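Local coordinates for adenylation domain (Streptomyces sp., PDB 5N9X), which is an adenylation domain of the AMP-binding enzyme (ANL) family and binds adenosine-5'-triphosphate and threonine, at residues K287-A297 with L325-S335; L341-V349 with E360-V371. One frame throughout, in Å; residues are numbered along the deposited sequence.

Contact 1. Residues K287-A297 with L325-S335. With ATP (adenosine-5'-triphosphate), chain D.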
loop_
_atom_site.group_PDB
_atom_site.type_symbol
_atom_site.label_atom_id
_atom_site.label_comp_id
_atom_site.label_asym_id
_atom_site.label_seq_id
_atom_site.Cartn_x
_atom_site.Cartn_y
_atom_site.Cartn_z
ATOM N N LYS A 287 10.079 0.801 4.926
ATOM C CA LYS A 287 11.227 1.659 5.191
ATOM C C LYS A 287 12.205 1.579 4.026
ATOM O O LYS A 287 12.712 0.506 3.723
ATOM C CB LYS A 287 11.901 1.248 6.497
ATOM C CG LYS A 287 13.052 2.129 6.947
ATOM C CD LYS A 287 13.936 1.383 7.951
ATOM C CE LYS A 287 15.107 2.240 8.436
ATOM N NZ LYS A 287 14.974 2.586 9.890
ATOM N N LEU A 288 12.461 2.696 3.358
ATOM C CA LEU A 288 13.357 2.684 2.203
ATOM C C LEU A 288 14.795 3.035 2.633
ATOM O O LEU A 288 15.051 4.148 3.092
ATOM C CB LEU A 288 12.836 3.650 1.125
ATOM C CG LEU A 288 13.570 3.795 -0.218
ATOM C CD1 LEU A 288 13.447 2.547 -1.107
ATOM C CD2 LEU A 288 13.118 5.048 -0.987
ATOM N N THR A 289 15.716 2.072 2.531
ATOM C CA THR A 289 17.116 2.309 2.886
ATOM C C THR A 289 17.888 2.762 1.659
ATOM O O THR A 289 17.666 2.261 0.553
ATOM C CB THR A 289 17.821 1.065 3.466
ATOM O OG1 THR A 289 17.742 -0.008 2.523
ATOM C CG2 THR A 289 17.202 0.637 4.787
ATOM N N PRO A 290 18.793 3.726 1.854
ATOM C CA PRO A 290 19.679 4.215 0.787
ATOM C C PRO A 290 20.332 3.099 -0.030
ATOM O O PRO A 290 20.448 3.227 -1.245
ATOM C CB PRO A 290 20.730 5.023 1.557
ATOM C CG PRO A 290 19.960 5.535 2.783
ATOM C CD PRO A 290 18.999 4.432 3.136
ATOM N N ALA A 291 20.747 2.023 0.625
ATOM C CA ALA A 291 21.404 0.919 -0.056
ATOM C C ALA A 291 20.569 0.339 -1.206
ATOM O O ALA A 291 21.093 0.071 -2.286
ATOM C CB ALA A 291 21.739 -0.167 0.943
ATOM N N VAL A 292 19.282 0.121 -0.955
ATOM C CA VAL A 292 18.325 -0.316 -1.973
ATOM C C VAL A 292 18.338 0.592 -3.234
ATOM O O VAL A 292 18.219 0.109 -4.358
ATOM C CB VAL A 292 16.888 -0.385 -1.361
ATOM C CG1 VAL A 292 15.835 -0.291 -2.416
ATOM C CG2 VAL A 292 16.710 -1.663 -0.577
ATOM N N VAL A 293 18.537 1.890 -3.041
ATOM C CA VAL A 293 18.476 2.876 -4.124
ATOM C C VAL A 293 19.805 3.100 -4.903
ATOM O O VAL A 293 19.774 3.482 -6.086
ATOM C CB VAL A 293 17.962 4.237 -3.548
ATOM C CG1 VAL A 293 18.074 5.388 -4.560
ATOM C CG2 VAL A 293 16.507 4.090 -3.042
ATOM N N ARG A 294 20.956 2.838 -4.270
ATOM C CA ARG A 294 22.268 3.122 -4.881
ATOM C C ARG A 294 22.466 2.479 -6.273
ATOM O O ARG A 294 22.880 3.168 -7.209
ATOM C CB ARG A 294 23.421 2.694 -3.942
ATOM C CG ARG A 294 23.438 3.365 -2.555
ATOM C CD ARG A 294 24.764 3.153 -1.819
ATOM N NE ARG A 294 24.577 2.729 -0.425
ATOM C CZ ARG A 294 24.651 3.526 0.637
ATOM N NH1 ARG A 294 24.914 4.816 0.487
ATOM N NH2 ARG A 294 24.449 3.028 1.853
ATOM N N PRO A 295 22.169 1.170 -6.428
ATOM C CA PRO A 295 22.422 0.591 -7.757
ATOM C C PRO A 295 21.610 1.261 -8.854
ATOM O O PRO A 295 22.139 1.523 -9.933
ATOM C CB PRO A 295 21.995 -0.872 -7.604
ATOM C CG PRO A 295 21.959 -1.128 -6.152
ATOM C CD PRO A 295 21.637 0.169 -5.486
ATOM N N TRP A 296 20.337 1.537 -8.582
ATOM C CA TRP A 296 19.539 2.334 -9.509
ATOM C C TRP A 296 20.218 3.655 -9.846
ATOM O O TRP A 296 20.364 4.001 -11.015
ATOM C CB TRP A 296 18.165 2.624 -8.936
ATOM C CG TRP A 296 17.227 3.265 -9.916
ATOM C CD1 TRP A 296 17.020 4.595 -10.103
ATOM C CD2 TRP A 296 16.362 2.591 -10.833
ATOM N NE1 TRP A 296 16.080 4.795 -11.087
ATOM C CE2 TRP A 296 15.663 3.577 -11.552
ATOM C CE3 TRP A 296 16.109 1.249 -11.109
ATOM C CZ2 TRP A 296 14.725 3.262 -12.532
ATOM C CZ3 TRP A 296 15.187 0.935 -12.088
ATOM C CH2 TRP A 296 14.504 1.939 -12.789
ATOM N N ALA A 297 20.630 4.385 -8.813
ATOM C CA ALA A 297 21.077 5.755 -8.988
ATOM C C ALA A 297 22.376 5.859 -9.800
ATOM O O ALA A 297 22.596 6.844 -10.494
ATOM C CB ALA A 297 21.236 6.431 -7.635
ATOM N N LEU A 325 14.203 12.036 -3.551
ATOM C CA LEU A 325 15.543 11.579 -3.233
ATOM C C LEU A 325 16.650 12.450 -3.882
ATOM O O LEU A 325 16.525 12.895 -5.028
ATOM C CB LEU A 325 15.691 10.114 -3.638
ATOM C CG LEU A 325 15.206 9.155 -2.547
ATOM C CD1 LEU A 325 13.684 9.093 -2.515
ATOM C CD2 LEU A 325 15.775 7.769 -2.757
ATOM N N THR A 326 17.708 12.706 -3.105
ATOM C CA THR A 326 18.876 13.486 -3.529
ATOM C C THR A 326 20.149 12.689 -3.276
ATOM O O THR A 326 20.110 11.672 -2.583
ATOM C CB THR A 326 18.985 14.832 -2.780
ATOM O OG1 THR A 326 19.443 14.602 -1.440
ATOM C CG2 THR A 326 17.642 15.558 -2.768
ATOM N N GLU A 327 21.270 13.152 -3.823
ATOM C CA GLU A 327 22.555 12.495 -3.585
ATOM C C GLU A 327 22.871 12.355 -2.095
ATOM O O GLU A 327 23.328 11.299 -1.669
ATOM C CB GLU A 327 23.681 13.244 -4.293
ATOM C CG GLU A 327 23.538 13.275 -5.819
ATOM C CD GLU A 327 23.831 11.931 -6.497
ATOM O OE1 GLU A 327 24.169 10.948 -5.799
ATOM O OE2 GLU A 327 23.697 11.852 -7.739
ATOM N N ASP A 328 22.590 13.388 -1.303
ATOM C CA ASP A 328 22.860 13.358 0.141
ATOM C C ASP A 328 22.248 12.145 0.847
ATOM O O ASP A 328 22.866 11.557 1.751
ATOM C CB ASP A 328 22.342 14.635 0.818
ATOM C CG ASP A 328 23.366 15.758 0.822
ATOM O OD1 ASP A 328 24.173 15.850 -0.136
ATOM O OD2 ASP A 328 23.365 16.545 1.801
ATOM N N ASP A 329 21.039 11.765 0.437
ATOM C CA ASP A 329 20.356 10.624 1.057
ATOM C C ASP A 329 21.100 9.308 0.829
ATOM O O ASP A 329 20.875 8.337 1.545
ATOM C CB ASP A 329 18.917 10.499 0.535
ATOM C CG ASP A 329 18.160 11.811 0.579
ATOM O OD1 ASP A 329 18.273 12.543 1.589
ATOM O OD2 ASP A 329 17.443 12.108 -0.399
ATOM N N LEU A 330 21.990 9.275 -0.159
ATOM C CA LEU A 330 22.779 8.071 -0.418
ATOM C C LEU A 330 24.121 8.067 0.306
ATOM O O LEU A 330 24.874 7.091 0.216
ATOM C CB LEU A 330 23.026 7.893 -1.910
ATOM C CG LEU A 330 21.828 7.964 -2.854
ATOM C CD1 LEU A 330 22.258 7.543 -4.241
ATOM C CD2 LEU A 330 20.681 7.095 -2.356
ATOM N N ALA A 331 24.434 9.138 1.030
ATOM C CA ALA A 331 25.698 9.171 1.760
ATOM C C ALA A 331 25.534 8.477 3.094
ATOM O O ALA A 331 26.333 7.603 3.452
ATOM C CB ALA A 331 26.175 10.581 1.956
ATOM N N ALA A 332 24.495 8.856 3.834
ATOM C CA ALA A 332 24.238 8.260 5.140
ATOM C C ALA A 332 23.325 7.065 4.982
ATOM O O ALA A 332 23.002 6.672 3.867
ATOM C CB ALA A 332 23.622 9.266 6.082
ATOM N N GLU A 333 22.902 6.488 6.097
ATOM C CA GLU A 333 21.972 5.381 6.033
ATOM C C GLU A 333 20.649 5.746 6.678
ATOM O O GLU A 333 20.007 4.906 7.296
ATOM C CB GLU A 333 22.572 4.141 6.690
ATOM C CG GLU A 333 22.487 2.907 5.811
ATOM C CD GLU A 333 23.692 2.014 5.941
ATOM O OE1 GLU A 333 24.020 1.615 7.083
ATOM O OE2 GLU A 333 24.315 1.723 4.891
ATOM N N ASP A 334 20.249 7.004 6.517
ATOM C CA ASP A 334 18.984 7.476 7.055
ATOM C C ASP A 334 17.827 7.368 6.051
ATOM O O ASP A 334 17.991 7.569 4.835
ATOM C CB ASP A 334 19.127 8.920 7.551
ATOM C CG ASP A 334 19.592 8.997 9.007
ATOM O OD1 ASP A 334 18.801 8.595 9.890
ATOM O OD2 ASP A 334 20.732 9.456 9.268
ATOM N N SER A 335 16.655 7.038 6.587
ATOM C CA SER A 335 15.425 6.934 5.812
ATOM C C SER A 335 14.594 8.214 5.852
ATOM O O SER A 335 13.750 8.391 6.741
ATOM C CB SER A 335 14.586 5.769 6.332
ATOM O OG SER A 335 13.604 5.408 5.382
HETATM P PG ATP D . -2.064 -1.738 9.891
HETATM O O1G ATP D . -1.305 -0.986 10.979
HETATM O O2G ATP D . -2.859 -2.904 10.391
HETATM O O3G ATP D . -2.933 -0.864 9.004
HETATM P PB ATP D . -0.004 -1.798 7.814
HETATM O O1B ATP D . 0.995 -0.998 8.657
HETATM O O2B ATP D . 0.487 -2.702 6.729
HETATM O O3B ATP D . -0.942 -2.504 8.947
HETATM P PA ATP D . -0.887 -0.006 5.890
HETATM O O1A ATP D . -1.677 1.269 6.064
HETATM O O2A ATP D . -1.059 -0.791 4.594
HETATM O O3A ATP D . -1.177 -0.923 7.163
HETATM O "O5'" ATP D . 0.712 0.190 6.168
HETATM C "C5'" ATP D . 1.326 1.398 6.619
HETATM C "C4'" ATP D . 2.586 1.079 7.427
HETATM O "O4'" ATP D . 3.705 0.872 6.579
HETATM C "C3'" ATP D . 2.975 2.137 8.444
HETATM O "O3'" ATP D . 2.620 1.629 9.725
HETATM C "C2'" ATP D . 4.472 2.279 8.342
HETATM O "O2'" ATP D . 5.062 1.586 9.438
HETATM C "C1'" ATP D . 4.864 1.561 7.068
HETATM N N9 ATP D . 5.331 2.515 6.015
HETATM C C8 ATP D . 4.579 2.981 4.992
HETATM N N7 ATP D . 5.265 3.825 4.187
HETATM C C5 ATP D . 6.509 3.907 4.689
HETATM C C6 ATP D . 7.743 4.630 4.307
HETATM N N6 ATP D . 7.753 5.430 3.224
HETATM N N1 ATP D . 8.836 4.468 5.080
HETATM C C2 ATP D . 8.789 3.685 6.176
HETATM N N3 ATP D . 7.714 2.978 6.590
HETATM C C4 ATP D . 6.551 3.049 5.897
HETATM O O HOH W 1 11.115 5.177 4.116
#

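Contact 2. Residues L341-V349 with E360-V371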
loop_
_atom_site.group_PDB
_atom_site.type_symbol
_atom_site.label_atom_id
_atom_site.label_comp_id
_atom_site.label_asym_id
_atom_site.label_seq_id
_atom_site.Cartn_x
_atom_site.Cartn_y
_atom_site.Cartn_z
ATOM N N LEU A 341 2.108 15.812 3.580
ATOM C CA LEU A 341 1.385 16.460 2.473
ATOM C C LEU A 341 0.649 17.703 2.946
ATOM O O LEU A 341 0.213 17.760 4.094
ATOM C CB LEU A 341 0.406 15.489 1.805
ATOM C CG LEU A 341 1.104 14.223 1.307
ATOM C CD1 LEU A 341 0.127 13.122 0.854
ATOM C CD2 LEU A 341 2.087 14.591 0.179
ATOM N N PRO A 342 0.550 18.720 2.062
ATOM C CA PRO A 342 -0.123 19.997 2.346
ATOM C C PRO A 342 -1.376 19.892 3.217
ATOM O O PRO A 342 -1.548 20.719 4.113
ATOM C CB PRO A 342 -0.463 20.520 0.944
ATOM C CG PRO A 342 0.721 20.092 0.142
ATOM C CD PRO A 342 1.238 18.774 0.761
ATOM N N GLY A 343 -2.236 18.914 3.013
ATOM C CA GLY A 343 -3.425 18.893 3.875
ATOM C C GLY A 343 -3.203 18.677 5.380
ATOM O O GLY A 343 -4.035 19.054 6.207
ATOM N N PHE A 344 -2.080 18.054 5.726
ATOM C CA PHE A 344 -1.814 17.584 7.083
ATOM C C PHE A 344 -1.246 18.578 8.066
ATOM O O PHE A 344 -0.356 19.369 7.740
ATOM C CB PHE A 344 -0.833 16.412 7.040
ATOM C CG PHE A 344 -1.379 15.212 6.372
ATOM C CD1 PHE A 344 -2.160 14.320 7.096
ATOM C CD2 PHE A 344 -1.107 14.950 5.028
ATOM C CE1 PHE A 344 -2.677 13.191 6.492
ATOM C CE2 PHE A 344 -1.623 13.822 4.418
ATOM C CZ PHE A 344 -2.408 12.941 5.150
ATOM N N THR A 345 -1.718 18.482 9.300
ATOM C CA THR A 345 -0.911 18.955 10.419
ATOM C C THR A 345 -0.490 17.714 11.210
ATOM O O THR A 345 -1.128 16.666 11.122
ATOM C CB THR A 345 -1.648 19.970 11.310
ATOM O OG1 THR A 345 -2.694 19.312 12.022
ATOM C CG2 THR A 345 -2.230 21.060 10.480
ATOM N N HIS A 346 0.590 17.827 11.970
ATOM C CA HIS A 346 1.158 16.671 12.653
ATOM C C HIS A 346 1.821 17.015 13.978
ATOM O O HIS A 346 2.056 18.178 14.285
ATOM C CB HIS A 346 2.172 15.983 11.738
ATOM C CG HIS A 346 3.467 16.728 11.611
ATOM N ND1 HIS A 346 3.574 17.925 10.930
ATOM C CD2 HIS A 346 4.712 16.442 12.065
ATOM C CE1 HIS A 346 4.825 18.343 10.973
ATOM N NE2 HIS A 346 5.535 17.464 11.656
ATOM N N ARG A 347 2.115 15.973 14.748
ATOM C CA ARG A 347 2.819 16.058 16.018
ATOM C C ARG A 347 3.835 14.916 16.028
ATOM O O ARG A 347 3.619 13.887 15.392
ATOM C CB ARG A 347 1.840 15.940 17.210
ATOM C CG ARG A 347 1.046 17.206 17.567
ATOM C CD ARG A 347 0.258 17.044 18.885
ATOM N NE ARG A 347 1.101 17.153 20.088
ATOM C CZ ARG A 347 0.991 16.398 21.187
ATOM N NH1 ARG A 347 0.070 15.454 21.278
ATOM N NH2 ARG A 347 1.820 16.591 22.201
ATOM N N ILE A 348 4.942 15.103 16.730
ATOM C CA ILE A 348 5.869 14.025 17.011
ATOM C C ILE A 348 5.857 13.898 18.520
ATOM O O ILE A 348 6.287 14.812 19.207
ATOM C CB ILE A 348 7.279 14.322 16.484
ATOM C CG1 ILE A 348 7.197 14.808 15.034
ATOM C CG2 ILE A 348 8.149 13.100 16.593
ATOM C CD1 ILE A 348 8.527 15.281 14.427
ATOM N N VAL A 349 5.342 12.782 19.033
ATOM C CA VAL A 349 4.903 12.715 20.424
ATOM C C VAL A 349 5.684 11.717 21.293
ATOM O O VAL A 349 5.905 10.562 20.920
ATOM C CB VAL A 349 3.391 12.379 20.496
ATOM C CG1 VAL A 349 2.795 12.868 21.791
ATOM C CG2 VAL A 349 2.653 13.040 19.343
ATOM N N GLU A 360 14.931 14.254 18.100
ATOM C CA GLU A 360 14.387 13.297 19.053
ATOM C C GLU A 360 13.272 12.458 18.423
ATOM O O GLU A 360 12.361 12.996 17.798
ATOM C CB GLU A 360 13.874 14.019 20.297
ATOM C CG GLU A 360 13.645 13.122 21.478
ATOM C CD GLU A 360 12.538 13.620 22.380
ATOM O OE1 GLU A 360 12.314 14.853 22.462
ATOM O OE2 GLU A 360 11.900 12.763 23.018
ATOM N N PRO A 361 13.361 11.132 18.569
ATOM C CA PRO A 361 12.354 10.188 18.070
ATOM C C PRO A 361 11.054 10.269 18.867
ATOM O O PRO A 361 11.116 10.442 20.077
ATOM C CB PRO A 361 13.013 8.813 18.273
ATOM C CG PRO A 361 14.480 9.097 18.418
ATOM C CD PRO A 361 14.555 10.443 19.085
ATOM N N GLY A 362 9.910 10.146 18.206
ATOM C CA GLY A 362 8.640 10.071 18.902
ATOM C C GLY A 362 7.586 9.495 17.984
ATOM O O GLY A 362 7.875 9.223 16.818
ATOM N N GLU A 363 6.372 9.306 18.495
ATOM C CA GLU A 363 5.267 8.818 17.671
ATOM C C GLU A 363 4.649 9.901 16.769
ATOM O O GLU A 363 4.245 10.982 17.241
ATOM C CB GLU A 363 4.164 8.197 18.545
ATOM C CG GLU A 363 3.016 7.625 17.702
ATOM C CD GLU A 363 1.910 6.952 18.511
ATOM O OE1 GLU A 363 1.815 7.181 19.738
ATOM O OE2 GLU A 363 1.127 6.188 17.907
ATOM N N LEU A 364 4.543 9.599 15.474
ATOM C CA LEU A 364 3.916 10.544 14.560
ATOM C C LEU A 364 2.400 10.476 14.669
ATOM O O LEU A 364 1.818 9.386 14.643
ATOM C CB LEU A 364 4.355 10.295 13.122
ATOM C CG LEU A 364 3.621 11.043 12.014
ATOM C CD1 LEU A 364 4.180 12.441 11.851
ATOM C CD2 LEU A 364 3.781 10.286 10.728
ATOM N N TRP A 365 1.795 11.655 14.837
ATOM C CA TRP A 365 0.349 11.857 14.838
ATOM C C TRP A 365 0.004 12.691 13.603
ATOM O O TRP A 365 0.807 13.547 13.204
ATOM C CB TRP A 365 -0.117 12.573 16.117
ATOM C CG TRP A 365 -0.078 11.724 17.370
ATOM C CD1 TRP A 365 0.571 10.534 17.535
ATOM C CD2 TRP A 365 -0.708 12.012 18.638
ATOM N NE1 TRP A 365 0.392 10.066 18.816
ATOM C CE2 TRP A 365 -0.389 10.950 19.513
ATOM C CE3 TRP A 365 -1.513 13.063 19.115
ATOM C CZ2 TRP A 365 -0.841 10.911 20.845
ATOM C CZ3 TRP A 365 -1.959 13.020 20.435
ATOM C CH2 TRP A 365 -1.619 11.951 21.282
ATOM N N LEU A 366 -1.161 12.437 12.995
ATOM C CA LEU A 366 -1.570 13.132 11.763
ATOM C C LEU A 366 -3.040 13.607 11.786
ATOM O O LEU A 366 -3.955 12.853 12.119
ATOM C CB LEU A 366 -1.345 12.236 10.530
ATOM C CG LEU A 366 0.055 11.714 10.172
ATOM C CD1 LEU A 366 -0.009 10.659 9.071
ATOM C CD2 LEU A 366 0.988 12.859 9.742
ATOM N N ALA A 367 -3.249 14.868 11.421
ATOM C CA ALA A 367 -4.590 15.426 11.308
ATOM C C ALA A 367 -4.791 16.036 9.929
ATOM O O ALA A 367 -3.827 16.500 9.309
ATOM C CB ALA A 367 -4.817 16.464 12.366
ATOM N N GLY A 368 -6.039 16.073 9.463
ATOM C CA GLY A 368 -6.350 16.687 8.180
ATOM C C GLY A 368 -7.453 15.974 7.403
ATOM O O GLY A 368 -7.995 14.969 7.858
ATOM N N PRO A 369 -7.773 16.480 6.202
ATOM C CA PRO A 369 -8.882 15.946 5.393
ATOM C C PRO A 369 -8.637 14.559 4.777
ATOM O O PRO A 369 -9.595 13.972 4.273
ATOM C CB PRO A 369 -9.043 17.005 4.301
ATOM C CG PRO A 369 -7.654 17.591 4.149
ATOM C CD PRO A 369 -7.084 17.605 5.539
ATOM N N GLN A 370 -7.407 14.041 4.808
ATOM C CA GLN A 370 -7.149 12.675 4.336
ATOM C C GLN A 370 -7.319 11.619 5.429
ATOM O O GLN A 370 -7.341 10.420 5.147
ATOM C CB GLN A 370 -5.740 12.540 3.755
ATOM C CG GLN A 370 -5.538 13.117 2.371
ATOM C CD GLN A 370 -4.063 13.074 1.954
ATOM O OE1 GLN A 370 -3.472 14.108 1.591
ATOM N NE2 GLN A 370 -3.462 11.871 2.008
ATOM N N VAL A 371 -7.395 12.052 6.680
ATOM C CA VAL A 371 -7.560 11.097 7.763
ATOM C C VAL A 371 -8.976 10.462 7.763
ATOM O O VAL A 371 -9.992 11.157 7.847
ATOM C CB VAL A 371 -7.276 11.745 9.148
ATOM C CG1 VAL A 371 -7.414 10.705 10.252
ATOM C CG2 VAL A 371 -5.871 12.391 9.181
#

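Contact 1. Residues K287-A297 with L325-S335
The backbones of the two segments come nearest at Pro290 and Leu330, and the proline ring packs against three carbonyl oxygens, those of Asp329, Ala332 and Asp334. CB meets Asp329 O at 3.3 Å; CG, next round the ring, touches the same oxygen and Ala332 O and comes within 3.5 Å of Asp334 O; CD, the last atom before N, lies nearest Asp334 O. A compact ring with weakly polarised C-H groups suits this seat. Leu330, with CG anti to its carbonyl carbon (chi1 -51°), spreads both methyls over the helix: CD1 reaches Ala297 CB at 3.7 Å and CD2 reaches Val293 CG1 at 3.8 Å. The small Ala297 lets CD1 come close to the helix, while Leu325 CD2 meets both methyls of branched Val293. Toward solvent Arg294 NH2 makes a salt bridge of 3.3 Å to Glu333 OE2, which lies in the guanidinium plane although the carboxylate is turned 65° from it. Ser335 OG donates to Leu288 O (3.0 Å) from above the carbonyl plane, and a water accepts from Leu288 N and donates to Ser335 OG, so the hydroxyl serves both backbone polar groups of Leu288. Next door, Lys287 CA lies 3.3 Å from C2 of ATP. The contact thus joins helix 290-300 to the loop between strands 321-324 and 336-340, with Leu288 and Trp296 also packing against helix 258-271 and strand 306-310.

Contact 2. Residues L341-V349 with E360-V371
Val349 lays its CG2 methyl on the indole of Trp365, 3.5 Å from the centroid of the five-membered ring and only 5° off its normal, a CH-pi contact. CG2 is there because it stands anti to the carbonyl carbon of Val349, and beta-branching suits both strand and ring face. Trp365 NE1 makes a weak hydrogen bond to Glu363 OE1, and the indole also stacks with His403. Trp365 runs side by side with Arg347, whose NH1 comes to 3.3 Å from CZ3. The guanidinium stands almost upright to the indole, at 85°, its rotation fixed by Asp355 and Gly353 O. On the other side of the sheet His346 holds CG between its backbone N and carbonyl carbon (chi1 74°), and CD2 meets Leu364 CD1 at 4.0 Å. Beyond the strands, Phe344 crosses Gln370 at about a right angle: CE2 is 3.4 Å from OE1 and CZ 3.5 Å from NE2, while NE2 is bonded to His319 O and Thr316 O. Six backbone bonds hold antiparallel strands 345-349 and 362-367. The chemistry implies a division of labour: backbone bonds set the register, whereas the amide nitrogen of buried Gln370 is satisfied beyond the pair and offers Phe344 mainly van der Waals contact.

How the contacts relate
Contact 1 closes before contact 2 opens along the chain, and strand 336-340 runs between them, directly linking segment 325-335 to the approach of 341-349. Their centres lie 24 Å apart and their nearest atoms about 10 Å, so they do not touch; contact 1 touches ATP, whereas contact 2 stays a shell away. Contact 1 meets the adenine of ATP directly through Lys287. In contact 2 the side chain of Leu364 is about 8 Å from ATP and that of Gln370 about 9 Å from threonine. Through His319, a residue of the threonine pocket, Gln370 is probably a second-shell residue. Strand 416-421 touches both contacts, at Lys287 and at Leu364.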